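Local coordinates for chitinase (Thermococcus chitonophagus, PDB 5XSW) that hydrolyses chitin, here as a C-terminal fragment in which a strand-rich region precedes a mostly helical region that binds the sugar chain, at the interface of chains A and B. Sequence-based numbering; all coordinates share one arbitrary frame. Chains: chain A/B, Chitinase.

Both contacts belong to one two-fold symmetric interface between copies of the chitinase. The centres of their C-alpha atoms lie about 10 Å apart. In contact 1 the helices 254-263 of the two chains pack together, each with helix 475-482 of the other chain beside it. Contact 2 continues along one flank, where helix 475-482 of chain B meets the loop that follows helix 254-263 of chain A. Neighbours B:Asp475 and B:Asp476 thus serve different contacts, and A:Lys261 ties the loop back to the central helix. Contact 2 recurs with the chains exchanged. The structure alone does not show whether the dimer forms in solution.

Contact 1: the interface of chains A and B. Residues chain A 255, 258-259, 262, 476; chain B 255, 258-259, 262, 476.
Helix 254-263 of chain A packs on the same helix of chain B. From helix 475-482, A:Asp476 comes beside B:Asn258, and B:Asp476 beside A:Asn258. The asparagines meet near the two-fold axis. As modelled, B:Asn258 ND2 donates to A:Asn258 OD1 at 2.5 Å. The donor lies nearly in line with the acceptor's C=O, at 163°, but the bond is bent at the hydrogen. The amide planes stand 66° apart. Both CG atoms are anti to the backbone N (A:Asn258 chi1 -180°), yet the outer amides differ by half a turn, which lets oxygen face nitrogen. The cost is an oxygen pair, A:Asp476 OD2 2.8 Å from B:Asn258 OD1. Turning the B:Asn258 amide over would relieve it but set OD1 against A:Asn258 OD1, so the bond's direction is doubtful too. In the twin approach A:Asn258 ND2 lies 2.6 Å from B:Asp476 OD2, without a hydrogen bond. An alanine in place of A:Asn258 would probably leave B:Asn258 ND2 without this acceptor and open a gap over B:Gln259. A:Gln259 CD lies 3.6 Å from B:Gly255 CA, and B:Gln259 CD meets A:Gly255 CA similarly. The lack of a glycine side chain probably permits this. Water 2 lies 2.6 Å from A:Asp476 OD2 and 2.8 Å from B:Asn258 O. Water 1 lies 2.5 Å from B:Asp476 OD2. The same water 1 is 2.9 Å from A:Asn258 O.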
loop_
_atom_site.group_PDB
_atom_site.type_symbol
_atom_site.label_atom_id
_atom_site.label_comp_id
_atom_site.label_asym_id
_atom_site.label_seq_id
_atom_site.Cartn_x
_atom_site.Cartn_y
_atom_site.Cartn_z
ATOM N N GLY A 255 -2.645 -2.010 2.630
ATOM C CA GLY A 255 -1.698 -1.628 1.576
ATOM C C GLY A 255 -2.127 -0.257 0.973
ATOM O O GLY A 255 -1.323 0.670 0.838
ATOM N N ASN A 258 -1.471 2.478 3.487
ATOM C CA ASN A 258 -0.043 2.784 3.487
ATOM C C ASN A 258 0.338 3.683 2.286
ATOM O O ASN A 258 1.105 4.634 2.396
ATOM C CB ASN A 258 0.761 1.448 3.430
ATOM C CG ASN A 258 2.297 1.661 3.429
ATOM O OD1 ASN A 258 2.902 2.026 2.411
ATOM N ND2 ASN A 258 2.921 1.408 4.562
ATOM N N GLN A 259 -0.209 3.353 1.141
ATOM C CA GLN A 259 0.113 4.136 -0.068
ATOM C C GLN A 259 -0.430 5.596 0.005
ATOM O O GLN A 259 0.272 6.585 -0.339
ATOM C CB GLN A 259 -0.456 3.379 -1.274
ATOM C CG GLN A 259 -0.375 4.090 -2.615
ATOM C CD GLN A 259 -1.060 3.263 -3.683
ATOM O OE1 GLN A 259 -0.421 2.804 -4.630
ATOM N NE2 GLN A 259 -2.323 2.984 -3.475
ATOM N N ALA A 262 1.685 7.603 2.178
ATOM C CA ALA A 262 2.933 8.022 1.500
ATOM C C ALA A 262 2.683 9.217 0.541
ATOM O O ALA A 262 3.479 10.144 0.443
ATOM C CB ALA A 262 3.547 6.834 0.683
ATOM N N ASP A 476 7.288 7.580 -3.819
ATOM C CA ASP A 476 6.377 6.577 -4.375
ATOM C C ASP A 476 5.445 7.233 -5.454
ATOM O O ASP A 476 5.202 6.662 -6.461
ATOM C CB ASP A 476 5.482 5.952 -3.276
ATOM C CG ASP A 476 6.303 5.076 -2.251
ATOM O OD1 ASP A 476 7.327 4.564 -2.694
ATOM O OD2 ASP A 476 5.918 4.962 -1.056
ATOM N N GLY B 255 -0.866 -0.544 -4.185
ATOM C CA GLY B 255 -0.892 -0.240 -2.772
ATOM C C GLY B 255 -0.079 -1.306 -1.956
ATOM O O GLY B 255 0.708 -0.958 -1.102
ATOM N N ASN B 258 3.584 -0.716 -2.628
ATOM C CA ASN B 258 4.028 0.452 -1.819
ATOM C C ASN B 258 4.337 0.042 -0.360
ATOM O O ASN B 258 5.330 0.441 0.252
ATOM C CB ASN B 258 2.896 1.502 -1.806
ATOM C CG ASN B 258 3.332 2.839 -1.202
ATOM O OD1 ASN B 258 3.584 3.787 -1.929
ATOM N ND2 ASN B 258 3.413 2.907 0.130
ATOM N N GLN B 259 3.436 -0.760 0.173
ATOM C CA GLN B 259 3.574 -1.212 1.546
ATOM C C GLN B 259 4.824 -2.093 1.745
ATOM O O GLN B 259 5.550 -1.936 2.756
ATOM C CB GLN B 259 2.315 -1.949 1.917
ATOM C CG GLN B 259 2.256 -2.427 3.328
ATOM C CD GLN B 259 0.985 -3.173 3.614
ATOM O OE1 GLN B 259 0.254 -2.806 4.529
ATOM N NE2 GLN B 259 0.663 -4.146 2.798
ATOM N N ALA B 262 7.857 -0.077 1.822
ATOM C CA ALA B 262 7.985 0.616 3.098
ATOM C C ALA B 262 8.535 -0.358 4.165
ATOM O O ALA B 262 9.362 -0.014 4.991
ATOM C CB ALA B 262 6.667 1.127 3.567
ATOM N N ASP B 476 5.685 2.543 9.325
ATOM C CA ASP B 476 4.408 1.904 9.012
ATOM C C ASP B 476 4.355 0.477 9.634
ATOM O O ASP B 476 3.353 0.052 10.165
ATOM C CB ASP B 476 4.213 1.750 7.480
ATOM C CG ASP B 476 3.988 3.136 6.748
ATOM O OD1 ASP B 476 3.426 4.022 7.372
ATOM O OD2 ASP B 476 4.368 3.267 5.592
HETATM O O HOH W 1 3.452 5.039 4.067
HETATM O O HOH W 2 6.702 2.841 0.215
#

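Contact 2: the interface of chains A and B. Residues chain A 261, 270-271; chain B 475, 479.
The ring of B:Tyr479, on helix 475-482, packs against A:Asp270 and A:Thr271 in the loop between helices 254-263 and 274-278 of chain A. Van der Waals packing carries most of this patch. The backbone of the loop lies across one face of the ring: A:Thr271 O sits 3.8 Å above the ring plane, over its centre. A:Thr271 CA comes within 3.6 Å of the ring carbon B:Tyr479 CE2. The methyl A:Thr271 CG2 stays above the same face and reaches out beyond the ring, over the hydroxyl end, 3.5 Å from the phenol oxygen B:Tyr479 OH. The threonine torsion (chi1 49°) turns this methyl anti to its own carbonyl carbon. The tyrosine follows a similar course, with CG anti to the carbonyl carbon (chi1 -59°), which directs the ring from its helix toward the loop.

The carbonyl of A:Asp270 adds a polar approach to the same ring. A:Asp270 O lies 3.3 Å from B:Tyr479 CE2. Unlike A:Thr271 O, it comes in at the CE2 rim, raised toward the face that the loop covers. Within chain A this oxygen also accepts a hydrogen bond from the side-chain amine nitrogen A:Lys261 NZ, at 3.0 Å. The amine comes from above the carbonyl plane, 53° out of it. A:Lys261 itself loses very little surface to chain B. Its bond ties the loop back to helix 254-263 and is likely to steady the carbonyl beside the tyrosine.

Charged groups complete the patch without touching. B:Asp475 opens helix 475-482, and the helix start may ease its negative charge. A:Lys261 stands farther off and may also soften the field. The two acids lie near each other across the contact, with the carboxylate oxygens A:Asp270 OD2 and B:Asp475 OD2 4.8 Å apart. Their charges probably disfavour a closer approach. Between their side chains the nearer approach is B:Asp475 OD2 to the methylene carbon A:Asp270 CB, at 4.2 Å.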
loop_
_atom_site.group_PDB
_atom_site.type_symbol
_atom_site.label_atom_id
_atom_site.label_comp_id
_atom_site.label_asym_id
_atom_site.label_seq_id
_atom_site.Cartn_x
_atom_site.Cartn_y
_atom_site.Cartn_z
ATOM N N LYS A 261 -1.148 7.343 2.708
ATOM C CA LYS A 261 -0.251 7.984 3.650
ATOM C C LYS A 261 1.067 8.451 2.995
ATOM O O LYS A 261 1.550 9.586 3.232
ATOM C CB LYS A 261 0.037 6.982 4.812
ATOM C CG LYS A 261 0.567 7.484 6.035
ATOM C CD LYS A 261 0.619 6.299 7.093
ATOM C CE LYS A 261 1.692 6.662 8.086
ATOM N NZ LYS A 261 1.735 5.550 9.085
ATOM N N ASP A 270 2.866 10.835 10.441
ATOM C CA ASP A 270 3.591 9.572 10.317
ATOM C C ASP A 270 3.047 8.497 11.257
ATOM O O ASP A 270 3.279 7.315 11.010
ATOM C CB ASP A 270 5.099 9.783 10.623
ATOM C CG ASP A 270 5.827 10.605 9.519
ATOM O OD1 ASP A 270 5.344 10.655 8.367
ATOM O OD2 ASP A 270 6.893 11.184 9.804
ATOM N N THR A 271 2.331 8.927 12.306
ATOM C CA THR A 271 1.765 8.010 13.313
ATOM C C THR A 271 0.504 7.308 12.831
ATOM O O THR A 271 0.022 6.395 13.474
ATOM C CB THR A 271 1.400 8.746 14.599
ATOM O OG1 THR A 271 0.631 9.924 14.283
ATOM C CG2 THR A 271 2.667 9.152 15.382
ATOM N N ASP B 475 8.419 2.936 10.083
ATOM C CA ASP B 475 7.310 3.495 10.820
ATOM C C ASP B 475 6.018 2.762 10.599
ATOM O O ASP B 475 5.261 2.474 11.563
ATOM C CB ASP B 475 7.099 4.990 10.444
ATOM C CG ASP B 475 8.221 5.920 10.960
ATOM O OD1 ASP B 475 9.405 5.720 10.681
ATOM O OD2 ASP B 475 7.896 6.891 11.667
ATOM N N TYR B 479 3.470 0.749 13.595
ATOM C CA TYR B 479 2.077 0.945 13.966
ATOM C C TYR B 479 1.231 -0.216 13.565
ATOM O O TYR B 479 0.399 -0.696 14.342
ATOM C CB TYR B 479 1.551 2.247 13.354
ATOM C CG TYR B 479 2.386 3.394 13.855
ATOM C CD1 TYR B 479 2.475 3.657 15.227
ATOM C CD2 TYR B 479 3.133 4.135 12.994
ATOM C CE1 TYR B 479 3.286 4.675 15.691
ATOM C CE2 TYR B 479 3.936 5.131 13.421
ATOM C CZ TYR B 479 4.001 5.402 14.785
ATOM O OH TYR B 479 4.826 6.406 15.174
#